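Local structure of Xaa-Pro Dipeptidase (Alteromonas macleodii, 2QS8) at residues G192-V197 with W231-A236. The protein is a magnesium-binding member of the amidohydrolase superfamily, named a Xaa-Pro dipeptidase and probably acting as a carboxypeptidase that releases C-terminal residues from peptides. Numbering follows the deposited sequence.
Sequences GIKITV and WVAVHA
G192 sets its CA over the centre of an indole, 3.4 Å from the centroid of the W231 six-membered ring and almost on the ring normal, in a CH-pi contact. Any CB on G192 would run into CD2 of W231, so glycine fits where a larger residue would clash. W231 holds CG in the crowded position between backbone N and carbonyl carbon (chi1 38°), which swings the ring across to its neighbour; replacing W231 by an alanine removes the ring that covers G192 and meets R111, and would probably leave this end of the strand pair less well packed. The parallel ladder starts at I193, its N donating to W231 O (2.9 Å) and its O accepting from A233 N at a nearly straight 170°. Its branched side chain leans away to helix 175-188. On the opposite face of the sheet, K194 is long enough to bend its methylenes past small A233, CE meeting H235 CB at 3.7 Å, and to carry NZ to a hydrogen bond with V113 O near the bound magnesium. I195 continues the ladder, N to A233 O and O from H235 N; its CG1 lies beside V234 CG2 (3.9 Å), I195 packing on helix 215-227 and V234 on helix 239-248. T196 offers a methyl, CG2, to CB of H235 (3.7 Å), whose ring, CG anti to the backbone N, touches the bound methionine and is hydrogen-bonded through NE2 to G199 O. Past the strand end, V197 N still reaches H235 O, although bent to 139°, and its branched carbons fit against V234 and A236. Strand 192-196, helix 215-227 and strand 231-236 form a beta-alpha-beta unit of the amidohydrolase TIM barrel, the ligand-binding histidine near the C-terminal end of its strand, where such barrels carry their active sites.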
ATOM      1  N   GLY A 192       1.186   3.354 -25.367  1.00 21.98           N
ATOM      2  CA  GLY A 192      -0.081   2.969 -24.777  1.00 21.28           C
ATOM      3  C   GLY A 192       0.026   1.917 -23.692  1.00 21.02           C
ATOM      4  O   GLY A 192       1.119   1.524 -23.272  1.00 20.45           O
ATOM      5  N   ILE A 193      -1.137   1.452 -23.250  1.00 20.99           N
ATOM      6  CA  ILE A 193      -1.225   0.463 -22.188  1.00 19.30           C
ATOM      7  C   ILE A 193      -1.961  -0.777 -22.633  1.00 21.60           C
ATOM      8  O   ILE A 193      -2.917  -0.711 -23.409  1.00 20.68           O
ATOM      9  CB  ILE A 193      -1.970   1.044 -20.961  1.00 18.68           C
ATOM     10  CG1 ILE A 193      -1.175   2.202 -20.359  1.00 16.15           C
ATOM     11  CG2 ILE A 193      -2.210  -0.051 -19.919  1.00 16.80           C
ATOM     12  CD1 ILE A 193       0.183   1.803 -19.769  1.00 16.64           C
ATOM     13  N   LYS A 194      -1.514  -1.917 -22.122  1.00 22.38           N
ATOM     14  CA  LYS A 194      -2.139  -3.196 -22.410  1.00 22.80           C
ATOM     15  C   LYS A 194      -2.300  -3.956 -21.089  1.00 22.35           C
ATOM     16  O   LYS A 194      -1.361  -4.033 -20.296  1.00 20.54           O
ATOM     17  CB  LYS A 194      -1.268  -3.993 -23.381  1.00 24.23           C
ATOM     18  CG  LYS A 194      -1.613  -5.466 -23.474  1.00 24.40           C
ATOM     19  CD  LYS A 194      -2.977  -5.699 -24.088  1.00 23.82           C
ATOM     20  CE  LYS A 194      -3.213  -7.188 -24.314  1.00 27.10           C
ATOM     21  NZ  LYS A 194      -2.073  -7.848 -25.009  1.00 27.16           N
ATOM     22  N   ILE A 195      -3.491  -4.491 -20.847  1.00 21.45           N
ATOM     23  CA  ILE A 195      -3.740  -5.259 -19.628  1.00 21.81           C
ATOM     24  C   ILE A 195      -4.485  -6.551 -19.959  1.00 22.16           C
ATOM     25  O   ILE A 195      -5.130  -6.653 -21.008  1.00 23.07           O
ATOM     26  CB  ILE A 195      -4.614  -4.484 -18.609  1.00 21.45           C
ATOM     27  CG1 ILE A 195      -6.023  -4.273 -19.177  1.00 22.59           C
ATOM     28  CG2 ILE A 195      -3.955  -3.178 -18.250  1.00 21.68           C
ATOM     29  CD1 ILE A 195      -7.009  -3.619 -18.201  1.00 18.81           C
ATOM     30  N   THR A 196      -4.374  -7.536 -19.077  1.00 19.40           N
ATOM     31  CA  THR A 196      -5.096  -8.789 -19.237  1.00 19.01           C
ATOM     32  C   THR A 196      -6.215  -8.724 -18.190  1.00 19.68           C
ATOM     33  O   THR A 196      -6.011  -9.009 -17.009  1.00 20.14           O
ATOM     34  CB  THR A 196      -4.184 -10.031 -19.002  1.00 19.30           C
ATOM     35  OG1 THR A 196      -3.410  -9.862 -17.807  1.00 18.38           O
ATOM     36  CG2 THR A 196      -3.247 -10.227 -20.175  1.00 17.27           C
ATOM     37  N   VAL A 197      -7.396  -8.312 -18.636  1.00 18.90           N
ATOM     38  CA  VAL A 197      -8.538  -8.189 -17.744  1.00 19.10           C
ATOM     39  C   VAL A 197      -9.161  -9.545 -17.366  1.00 20.34           C
ATOM     40  O   VAL A 197      -9.994  -9.613 -16.462  1.00 20.96           O
ATOM     41  CB  VAL A 197      -9.627  -7.261 -18.358  1.00 17.83           C
ATOM     42  CG1 VAL A 197     -10.560  -8.054 -19.244  1.00 14.48           C
ATOM     43  CG2 VAL A 197     -10.381  -6.541 -17.244  1.00 17.62           C
ATOM     44  N   TRP A 231      -3.595   5.188 -24.952  1.00 22.39           N
ATOM     45  CA  TRP A 231      -4.764   4.376 -25.281  1.00 22.36           C
ATOM     46  C   TRP A 231      -4.677   3.117 -24.427  1.00 22.40           C
ATOM     47  O   TRP A 231      -3.611   2.797 -23.893  1.00 23.23           O
ATOM     48  CB  TRP A 231      -4.803   4.006 -26.774  1.00 21.09           C
ATOM     49  CG  TRP A 231      -3.462   3.699 -27.395  1.00 22.88           C
ATOM     50  CD1 TRP A 231      -2.735   4.518 -28.204  1.00 23.47           C
ATOM     51  CD2 TRP A 231      -2.704   2.484 -27.271  1.00 22.81           C
ATOM     52  NE1 TRP A 231      -1.578   3.892 -28.602  1.00 24.53           N
ATOM     53  CE2 TRP A 231      -1.534   2.643 -28.048  1.00 24.11           C
ATOM     54  CE3 TRP A 231      -2.905   1.276 -26.591  1.00 23.27           C
ATOM     55  CZ2 TRP A 231      -0.561   1.643 -28.152  1.00 25.80           C
ATOM     56  CZ3 TRP A 231      -1.937   0.278 -26.695  1.00 25.64           C
ATOM     57  CH2 TRP A 231      -0.784   0.467 -27.472  1.00 26.86           C
ATOM     58  N   VAL A 232      -5.788   2.405 -24.290  1.00 21.44           N
ATOM     59  CA  VAL A 232      -5.812   1.193 -23.492  1.00 19.45           C
ATOM     60  C   VAL A 232      -6.376   0.003 -24.274  1.00 22.36           C
ATOM     61  O   VAL A 232      -7.551  -0.008 -24.645  1.00 21.92           O
ATOM     62  CB  VAL A 232      -6.644   1.411 -22.192  1.00 20.35           C
ATOM     63  CG1 VAL A 232      -6.731   0.130 -21.374  1.00 15.84           C
ATOM     64  CG2 VAL A 232      -6.013   2.519 -21.359  1.00 17.06           C
ATOM     65  N   ALA A 233      -5.519  -0.980 -24.543  1.00 21.15           N
ATOM     66  CA  ALA A 233      -5.913  -2.204 -25.240  1.00 22.55           C
ATOM     67  C   ALA A 233      -6.168  -3.226 -24.122  1.00 23.08           C
ATOM     68  O   ALA A 233      -5.472  -3.221 -23.109  1.00 23.22           O
ATOM     69  CB  ALA A 233      -4.788  -2.680 -26.154  1.00 20.22           C
ATOM     70  N   VAL A 234      -7.151  -4.102 -24.306  1.00 23.95           N
ATOM     71  CA  VAL A 234      -7.487  -5.062 -23.257  1.00 22.56           C
ATOM     72  C   VAL A 234      -7.685  -6.523 -23.670  1.00 23.77           C
ATOM     73  O   VAL A 234      -8.586  -6.851 -24.440  1.00 25.13           O
ATOM     74  CB  VAL A 234      -8.768  -4.597 -22.497  1.00 21.48           C
ATOM     75  CG1 VAL A 234      -9.121  -5.574 -21.371  1.00 17.87           C
ATOM     76  CG2 VAL A 234      -8.558  -3.202 -21.942  1.00 20.36           C
ATOM     77  N   HIS A 235      -6.835  -7.400 -23.146  1.00 23.86           N
ATOM     78  CA  HIS A 235      -6.957  -8.832 -23.401  1.00 22.70           C
ATOM     79  C   HIS A 235      -8.191  -9.284 -22.611  1.00 21.82           C
ATOM     80  O   HIS A 235      -8.324  -8.948 -21.438  1.00 18.42           O
ATOM     81  CB  HIS A 235      -5.719  -9.568 -22.867  1.00 25.37           C
ATOM     82  CG  HIS A 235      -5.893 -11.047 -22.735  1.00 25.72           C
ATOM     83  ND1 HIS A 235      -5.453 -11.938 -23.685  1.00 27.81           N
ATOM     84  CD2 HIS A 235      -6.450 -11.793 -21.753  1.00 26.06           C
ATOM     85  CE1 HIS A 235      -5.728 -13.171 -23.298  1.00 29.82           C
ATOM     86  NE2 HIS A 235      -6.334 -13.108 -22.127  1.00 28.94           N
ATOM     87  N   ALA A 236      -9.092 -10.031 -23.247  1.00 21.70           N
ATOM     88  CA  ALA A 236     -10.279 -10.508 -22.549  1.00 22.54           C
ATOM     89  C   ALA A 236     -11.016 -11.619 -23.286  1.00 23.69           C
ATOM     90  O   ALA A 236     -11.428 -11.452 -24.432  1.00 23.97           O
ATOM     91  CB  ALA A 236     -11.229  -9.356 -22.285  1.00 23.54           C
TER